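PDB 6QW0: RNA-dependent RNA polymerase, which probably cleaves capped 5' fragments from host messenger RNAs with its manganese-binding N-terminal endonuclease domain, so that they prime viral transcription. Local coordinates for residues A[141-146]-A[167-172]; A[130-133]-A[138-141]; A[47-52]-A[197-202]. All coordinates share one frame; numbering follows the deposited sequence. Where two conformers were deposited one is given.

Contact 1 (A[141-146]-A[167-172]); sequences LAARNK and IIAVHF
I167, A143 and A169 carry this contact, in which one face of the helical segment 141-146 lies on the strand 167-171. I167 presents two methyls to the helix. Its CG2 sits under A143, 3.8 Å from the A143 CB and equally close to the A143 CA, so the branch touches main chain as well as side chain. The other methyl, I167 CD1, reaches along the helix to the next turn and stops 4.0 Å from the K146 CB. The CG1 arm stands beside the backbone N (chi1 -49°) and folds again at chi2 -69°, which splays the two methyls beneath A143 and K146. A169 is the shorter partner: its CB meets the A143 CB at 4.0 Å. With alanine facing alanine, the axes of the two short segments come within 7.9 Å, close for a helix lying on a sheet, at 151° between their directions. Helix 136-157 is the connection of a beta-alpha-beta unit between the neighbouring parallel strands 124-131 and 163-171, a unit of this nuclease domain, which belongs to the PD-(D/E)XK clan. I168, between the contact residues, points away from the helix and packs on F83 and L179, while V170 packs on I189, V190 and F193 of helix 183-203. The backbone of A169 is paired with V176 on the adjoining strand. K146 uses only the root of its chain here. It starts out toward the strand, but the chain bends at chi2 and its end leaves I167, passing E128 and T130. The K146 side chain comes within about 5 Å of a bound manganese ion, consistent with the active-site lysine that a helix supplies in related viral endonucleases.

Contact 2 (A[130-133]-A[138-141]); sequences TTTM and SADL. With SO4 (sulfate ion), chain G.
Two hydroxyls join end to end across this short turn: T132 OG1 and S138 OG lie 2.7 Å apart in a hydrogen bond that either could donate. T132 OG1 also takes the N-H of G134, so a single side-chain oxygen ties the residue just after the strand to the connecting loop and to the first turn of the helix. Both hydroxyls stand opposite their own backbone N (chi1 -180° in T132, -172° in S138), and each thereby extends toward the other. The methyl branch of T132 is the second point of touch. Its CG2 lies 3.7 Å from the A139 N and 3.9 Å from the A139 CB, close against the helix backbone, while H171 of the neighbouring strand packs on both T132 and A139. D135, immediately ahead of helix 136-157, bonds the S138 N through OD1. The turn is the strand-to-helix corner of a beta-alpha-beta unit, and it comes a few residues after the metal-binding E128 and F129. T130 falls where the lysine of a (D/E)-X-K signature would stand. A sulfate ion, probably from the crystallisation liquor, is held by the strand rather than by segment 138-141. T130 OG1 donates to its O3 at 2.7 Å and T131 OG1 to its O1 at 2.8 Å, whereas the bond from the T131 N to the same O1 is weak (3.3 Å, 125° at the hydrogen).

Contact 3 (A[47-52]-A[197-202]); sequences IDIATS and RDIFEE
I47 and I199 meet through methyl groups, with no ring or other flat group between them; the aromatic residues Y36, F77 and F81 pack against the isoleucines from outside the two segments. Y36 touches both I47 and I199, F77 adds to the cover of I199, and F81 packs on I49. The closest approach is between the I47 CD1 and the I199 CG2, at 3.7 Å, where the two side chains cross obliquely. I199 CG2 is opposite its own backbone N, its CG1 arm beside that N (chi1 -67°). This arm runs on to CD1, which approaches the I49 CD1 at a looser 4.5 Å. Within 197-202, I199 is the one residue that touches 47-52, its branches shared between I47 and I49, two residues on. Beyond I49 the chain bends in an inverse gamma turn centred on A50, closed by a weak bond from the T51 N to the I49 O. E202, one turn after I199, bonds the Y36 hydroxyl through OE2, adding a polar tie beside the buried aliphatic patch. The arrangement is that of a helix packed on a small antiparallel sheet: helix 183-203 touches its middle strand 46-49 through I199 and strand 36-39 at Y36 and I38.

Contacts 1 and 2 lie side by side, their centres 4 Å apart, and share L141 and helix 136-157; their strands, 163-171 and 124-131, are neighbours in the mixed sheet, joined by probable hydrogen bonds such as I168 O to T130 N (2.9 Å). Together they fix the beta-alpha-beta unit beside the manganese site. Along the chain, 47-52 of contact 3 comes first, then contact 2, which runs on at L141 into 141-146 and later 167-172 of contact 1, and finally 197-202. The centre of contact 3 lies about 22 to 23 Å from the other two centres. R197 packs on F172 and M133, so helix 183-203 touches both the small three-stranded sheet and the beta-alpha-beta unit's end.

Contact 1 (A[141-146]-A[167-172])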
loop_
_atom_site.group_PDB
_atom_site.type_symbol
_atom_site.label_atom_id
_atom_site.label_comp_id
_atom_site.label_asym_id
_atom_site.label_seq_id
_atom_site.Cartn_x
_atom_site.Cartn_y
_atom_site.Cartn_z
ATOM N N LEU A 141 12.210 -3.701 -8.988
ATOM C CA LEU A 141 13.185 -3.999 -7.945
ATOM C C LEU A 141 12.635 -3.659 -6.566
ATOM O O LEU A 141 12.845 -4.402 -5.602
ATOM C CB LEU A 141 14.491 -3.242 -8.203
ATOM C CG LEU A 141 15.605 -3.384 -7.164
ATOM C CD1 LEU A 141 16.015 -4.840 -6.978
ATOM C CD2 LEU A 141 16.805 -2.541 -7.579
ATOM N N ALA A 142 11.923 -2.542 -6.455
ATOM C CA ALA A 142 11.355 -2.160 -5.167
ATOM C C ALA A 142 10.334 -3.186 -4.692
ATOM O O ALA A 142 10.307 -3.539 -3.507
ATOM C CB ALA A 142 10.726 -0.771 -5.271
ATOM N N ALA A 143 9.480 -3.666 -5.603
ATOM C CA ALA A 143 8.521 -4.715 -5.251
ATOM C C ALA A 143 9.228 -5.978 -4.780
ATOM O O ALA A 143 8.829 -6.592 -3.785
ATOM C CB ALA A 143 7.616 -5.026 -6.446
ATOM N N ARG A 144 10.283 -6.386 -5.480
ATOM C CA ARG A 144 10.984 -7.597 -5.069
ATOM C C ARG A 144 11.714 -7.406 -3.749
ATOM O O ARG A 144 11.824 -8.355 -2.962
ATOM C CB ARG A 144 11.928 -8.045 -6.182
ATOM C CG ARG A 144 11.134 -8.366 -7.418
ATOM C CD ARG A 144 11.919 -8.993 -8.521
ATOM N NE ARG A 144 11.144 -8.941 -9.755
ATOM C CZ ARG A 144 10.214 -9.824 -10.104
ATOM N NH1 ARG A 144 9.929 -10.855 -9.314
ATOM N NH2 ARG A 144 9.571 -9.674 -11.250
ATOM N N ASN A 145 12.194 -6.194 -3.470
ATOM C CA ASN A 145 12.806 -5.943 -2.172
ATOM C C ASN A 145 11.787 -6.093 -1.045
ATOM O O ASN A 145 12.113 -6.619 0.022
ATOM C CB ASN A 145 13.455 -4.557 -2.151
ATOM C CG ASN A 145 14.737 -4.508 -2.973
ATOM O OD1 ASN A 145 15.360 -5.540 -3.226
ATOM N ND2 ASN A 145 15.135 -3.311 -3.390
ATOM N N LYS A 146 10.543 -5.657 -1.267
ATOM C CA LYS A 146 9.539 -5.817 -0.213
ATOM C C LYS A 146 9.133 -7.280 -0.048
ATOM O O LYS A 146 8.864 -7.715 1.080
ATOM C CB LYS A 146 8.310 -4.954 -0.493
ATOM C CG LYS A 146 8.562 -3.467 -0.391
ATOM C CD LYS A 146 9.154 -3.081 0.944
ATOM C CE LYS A 146 9.219 -1.558 1.089
ATOM N NZ LYS A 146 9.851 -1.167 2.394
ATOM N N ILE A 167 1.903 -6.936 -3.160
ATOM C CA ILE A 167 2.777 -5.763 -3.211
ATOM C C ILE A 167 2.189 -4.770 -4.195
ATOM O O ILE A 167 1.688 -5.174 -5.245
ATOM C CB ILE A 167 4.205 -6.122 -3.674
ATOM C CG1 ILE A 167 4.760 -7.319 -2.892
ATOM C CG2 ILE A 167 5.120 -4.912 -3.577
ATOM C CD1 ILE A 167 5.054 -7.051 -1.428
ATOM N N ILE A 168 2.263 -3.478 -3.866
ATOM C CA ILE A 168 2.032 -2.408 -4.840
ATOM C C ILE A 168 3.249 -1.488 -4.826
ATOM O O ILE A 168 3.529 -0.853 -3.801
ATOM C CB ILE A 168 0.758 -1.589 -4.545
ATOM C CG1 ILE A 168 -0.443 -2.505 -4.298
ATOM C CG2 ILE A 168 0.469 -0.648 -5.703
ATOM C CD1 ILE A 168 -1.706 -1.742 -3.883
ATOM N N ALA A 169 3.950 -1.395 -5.962
ATOM C CA ALA A 169 5.092 -0.491 -6.126
ATOM C C ALA A 169 4.759 0.558 -7.183
ATOM O O ALA A 169 4.514 0.207 -8.341
ATOM C CB ALA A 169 6.349 -1.262 -6.540
ATOM N N VAL A 170 4.746 1.849 -6.795
ATOM C CA VAL A 170 4.362 2.917 -7.719
ATOM C C VAL A 170 5.606 3.617 -8.251
ATOM O O VAL A 170 6.598 3.786 -7.533
ATOM C CB VAL A 170 3.404 3.926 -7.045
ATOM C CG1 VAL A 170 4.098 4.638 -5.902
ATOM C CG2 VAL A 170 2.863 4.925 -8.072
ATOM N N HIS A 171 5.560 3.995 -9.528
ATOM C CA HIS A 171 6.521 4.911 -10.129
ATOM C C HIS A 171 5.744 5.981 -10.895
ATOM O O HIS A 171 4.514 5.949 -10.979
ATOM C CB HIS A 171 7.531 4.162 -11.015
ATOM C CG HIS A 171 6.913 3.412 -12.152
ATOM N ND1 HIS A 171 6.873 3.910 -13.439
ATOM C CD2 HIS A 171 6.325 2.190 -12.203
ATOM C CE1 HIS A 171 6.274 3.037 -14.229
ATOM N NE2 HIS A 171 5.934 1.983 -13.504
ATOM N N PHE A 172 6.469 6.951 -11.465
ATOM C CA PHE A 172 5.803 8.101 -12.065
ATOM C C PHE A 172 4.858 7.703 -13.193
ATOM O O PHE A 172 3.856 8.388 -13.435
ATOM C CB PHE A 172 6.850 9.095 -12.575
ATOM C CG PHE A 172 6.266 10.429 -12.981
ATOM C CD1 PHE A 172 6.128 11.443 -12.047
ATOM C CD2 PHE A 172 5.847 10.657 -14.287
ATOM C CE1 PHE A 172 5.588 12.672 -12.407
ATOM C CE2 PHE A 172 5.302 11.885 -14.657
ATOM C CZ PHE A 172 5.168 12.888 -13.709
#

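Contact 2 (A[130-133]-A[138-141])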
loop_
_atom_site.group_PDB
_atom_site.type_symbol
_atom_site.label_atom_id
_atom_site.label_comp_id
_atom_site.label_asym_id
_atom_site.label_seq_id
_atom_site.Cartn_x
_atom_site.Cartn_y
_atom_site.Cartn_z
ATOM N N THR A 130 4.943 0.485 -1.681
ATOM C CA THR A 130 6.262 1.094 -1.781
ATOM C C THR A 130 6.263 2.027 -2.985
ATOM O O THR A 130 5.350 1.998 -3.815
ATOM C CB THR A 130 7.368 0.022 -1.855
ATOM O OG1 THR A 130 8.666 0.621 -1.696
ATOM C CG2 THR A 130 7.313 -0.736 -3.163
ATOM N N THR A 131 7.251 2.919 -3.017
ATOM C CA THR A 131 7.381 3.918 -4.074
ATOM C C THR A 131 8.794 3.867 -4.636
ATOM O O THR A 131 9.702 3.290 -4.036
ATOM C CB THR A 131 7.107 5.340 -3.561
ATOM O OG1 THR A 131 8.166 5.726 -2.674
ATOM C CG2 THR A 131 5.785 5.416 -2.808
ATOM N N THR A 132 8.977 4.506 -5.791
ATOM C CA THR A 132 10.311 4.713 -6.333
ATOM C C THR A 132 10.312 6.014 -7.118
ATOM O O THR A 132 9.311 6.365 -7.744
ATOM C CB THR A 132 10.770 3.562 -7.240
ATOM O OG1 THR A 132 12.090 3.846 -7.718
ATOM C CG2 THR A 132 9.840 3.387 -8.433
HETATM N N MSE A 133 11.435 6.722 -7.074
HETATM C CA MSE A 133 11.608 7.915 -7.894
HETATM C C MSE A 133 12.197 7.567 -9.267
HETATM O O MSE A 133 12.437 8.452 -10.089
HETATM C CB MSE A 133 12.507 8.921 -7.171
HETATM C CG MSE A 133 11.952 9.407 -5.845
HETATM SE SE MSE A 133 10.345 10.474 -6.089
HETATM C CE MSE A 133 11.142 11.977 -7.063
ATOM N N SER A 138 12.945 0.151 -11.857
ATOM C CA SER A 138 13.173 0.467 -10.453
ATOM C C SER A 138 11.992 0.023 -9.595
ATOM O O SER A 138 12.179 -0.453 -8.467
ATOM C CB SER A 138 13.425 1.966 -10.284
ATOM O OG SER A 138 13.817 2.254 -8.952
ATOM N N ALA A 139 10.768 0.180 -10.116
ATOM C CA ALA A 139 9.583 -0.253 -9.378
ATOM C C ALA A 139 9.562 -1.763 -9.203
ATOM O O ALA A 139 9.160 -2.261 -8.146
ATOM C CB ALA A 139 8.313 0.208 -10.089
ATOM N N ASP A 140 9.972 -2.510 -10.230
ATOM C CA ASP A 140 10.026 -3.962 -10.071
ATOM C C ASP A 140 11.046 -4.359 -9.012
ATOM O O ASP A 140 10.779 -5.238 -8.188
ATOM C CB ASP A 140 10.338 -4.651 -11.394
ATOM C CG ASP A 140 10.503 -6.154 -11.222
ATOM O OD1 ASP A 140 9.503 -6.893 -11.353
ATOM O OD2 ASP A 140 11.628 -6.593 -10.905
ATOM N N LEU A 141 12.210 -3.701 -8.988
ATOM C CA LEU A 141 13.185 -3.999 -7.945
ATOM C C LEU A 141 12.635 -3.659 -6.566
ATOM O O LEU A 141 12.845 -4.402 -5.602
ATOM C CB LEU A 141 14.491 -3.242 -8.203
ATOM C CG LEU A 141 15.605 -3.384 -7.164
ATOM C CD1 LEU A 141 16.015 -4.840 -6.978
ATOM C CD2 LEU A 141 16.805 -2.541 -7.579
HETATM S S SO4 G . 8.962 3.638 0.389
HETATM O O1 SO4 G . 7.915 4.461 -0.204
HETATM O O2 SO4 G . 9.210 4.112 1.745
HETATM O O3 SO4 G . 8.573 2.226 0.428
HETATM O O4 SO4 G . 10.174 3.784 -0.408
#

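Contact 3 (A[47-52]-A[197-202])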
loop_
_atom_site.group_PDB
_atom_site.type_symbol
_atom_site.label_atom_id
_atom_site.label_comp_id
_atom_site.label_asym_id
_atom_site.label_seq_id
_atom_site.Cartn_x
_atom_site.Cartn_y
_atom_site.Cartn_z
ATOM N N ILE A 47 -2.043 21.704 4.647
ATOM C CA ILE A 47 -2.180 21.675 3.187
ATOM C C ILE A 47 -3.657 21.751 2.818
ATOM O O ILE A 47 -4.431 20.851 3.163
ATOM C CB ILE A 47 -1.567 20.411 2.558
ATOM C CG1 ILE A 47 -0.138 20.173 3.049
ATOM C CG2 ILE A 47 -1.578 20.526 1.029
ATOM C CD1 ILE A 47 0.407 18.828 2.645
ATOM N N ASP A 48 -4.042 22.804 2.095
ATOM C CA ASP A 48 -5.381 22.917 1.527
ATOM C C ASP A 48 -5.300 22.551 0.052
ATOM O O ASP A 48 -4.638 23.241 -0.728
ATOM C CB ASP A 48 -5.946 24.328 1.704
ATOM C CG ASP A 48 -7.370 24.481 1.151
ATOM O OD1 ASP A 48 -7.963 23.501 0.643
ATOM O OD2 ASP A 48 -7.908 25.607 1.232
ATOM N N ILE A 49 -5.978 21.474 -0.326
ATOM C CA ILE A 49 -5.944 20.957 -1.692
ATOM C C ILE A 49 -7.248 21.333 -2.377
ATOM O O ILE A 49 -8.334 21.125 -1.822
ATOM C CB ILE A 49 -5.711 19.435 -1.714
ATOM C CG1 ILE A 49 -4.355 19.117 -1.079
ATOM C CG2 ILE A 49 -5.806 18.910 -3.150
ATOM C CD1 ILE A 49 -4.130 17.659 -0.793
ATOM N N ALA A 50 -7.146 21.916 -3.577
ATOM C CA ALA A 50 -8.315 22.475 -4.259
ATOM C C ALA A 50 -9.081 21.373 -4.992
ATOM O O ALA A 50 -9.131 21.297 -6.222
ATOM C CB ALA A 50 -7.884 23.586 -5.212
ATOM N N THR A 51 -9.706 20.494 -4.207
ATOM C CA THR A 51 -10.436 19.382 -4.804
ATOM C C THR A 51 -11.616 19.854 -5.651
ATOM O O THR A 51 -12.110 19.093 -6.492
ATOM C CB THR A 51 -10.904 18.417 -3.704
ATOM O OG1 THR A 51 -11.631 19.144 -2.709
ATOM C CG2 THR A 51 -9.700 17.753 -3.033
ATOM N N SER A 52 -12.065 21.101 -5.470
ATOM C CA SER A 52 -13.113 21.639 -6.330
ATOM C C SER A 52 -12.688 21.717 -7.790
ATOM O O SER A 52 -13.550 21.755 -8.670
ATOM C CB SER A 52 -13.534 23.030 -5.849
ATOM O OG SER A 52 -12.451 23.948 -5.907
ATOM N N ARG A 197 4.633 13.851 -4.814
ATOM C CA ARG A 197 5.978 14.301 -5.161
ATOM C C ARG A 197 6.031 15.818 -5.301
ATOM O O ARG A 197 7.000 16.449 -4.863
ATOM C CB ARG A 197 6.440 13.644 -6.458
ATOM C CG ARG A 197 6.804 12.175 -6.304
ATOM C CD ARG A 197 6.935 11.494 -7.647
ATOM N NE ARG A 197 7.934 12.125 -8.511
ATOM C CZ ARG A 197 8.713 11.456 -9.358
ATOM N NH1 ARG A 197 8.623 10.135 -9.447
ATOM N NH2 ARG A 197 9.585 12.105 -10.119
ATOM N N ASP A 198 5.011 16.414 -5.924
ATOM C CA ASP A 198 4.974 17.872 -6.060
ATOM C C ASP A 198 4.936 18.538 -4.692
ATOM O O ASP A 198 5.672 19.498 -4.430
ATOM C CB ASP A 198 3.762 18.305 -6.885
ATOM C CG ASP A 198 3.928 18.051 -8.378
ATOM O OD1 ASP A 198 5.072 17.892 -8.855
ATOM O OD2 ASP A 198 2.893 18.018 -9.083
ATOM N N ILE A 199 4.075 18.036 -3.803
ATOM C CA ILE A 199 3.943 18.626 -2.474
ATOM C C ILE A 199 5.220 18.421 -1.678
ATOM O O ILE A 199 5.704 19.337 -1.004
ATOM C CB ILE A 199 2.721 18.029 -1.749
ATOM C CG1 ILE A 199 1.430 18.467 -2.440
ATOM C CG2 ILE A 199 2.711 18.429 -0.271
ATOM C CD1 ILE A 199 0.201 17.703 -1.968
ATOM N N PHE A 200 5.794 17.218 -1.754
ATOM C CA PHE A 200 6.988 16.908 -0.979
ATOM C C PHE A 200 8.157 17.816 -1.349
ATOM O O PHE A 200 8.938 18.217 -0.479
ATOM C CB PHE A 200 7.370 15.445 -1.184
ATOM C CG PHE A 200 8.561 15.021 -0.387
ATOM C CD1 PHE A 200 8.458 14.818 0.978
ATOM C CD2 PHE A 200 9.794 14.850 -0.998
ATOM C CE1 PHE A 200 9.559 14.436 1.723
ATOM C CE2 PHE A 200 10.900 14.469 -0.259
ATOM C CZ PHE A 200 10.780 14.260 1.101
ATOM N N GLU A 201 8.310 18.131 -2.637
ATOM C CA GLU A 201 9.435 18.967 -3.044
ATOM C C GLU A 201 9.326 20.364 -2.448
ATOM O O GLU A 201 10.346 20.998 -2.154
ATOM C CB GLU A 201 9.522 19.041 -4.567
ATOM C CG GLU A 201 10.811 19.672 -5.074
ATOM C CD GLU A 201 10.709 20.148 -6.513
ATOM O OE1 GLU A 201 10.058 19.457 -7.326
ATOM O OE2 GLU A 201 11.280 21.214 -6.830
ATOM N N GLU A 202 8.107 20.850 -2.240
ATOM C CA GLU A 202 7.923 22.150 -1.608
ATOM C C GLU A 202 7.936 22.049 -0.086
ATOM O O GLU A 202 8.341 23.003 0.589
ATOM C CB GLU A 202 6.628 22.802 -2.121
ATOM C CG GLU A 202 6.717 23.167 -3.619
ATOM C CD GLU A 202 5.470 23.822 -4.192
ATOM O OE1 GLU A 202 4.827 24.639 -3.496
ATOM O OE2 GLU A 202 5.139 23.520 -5.367
#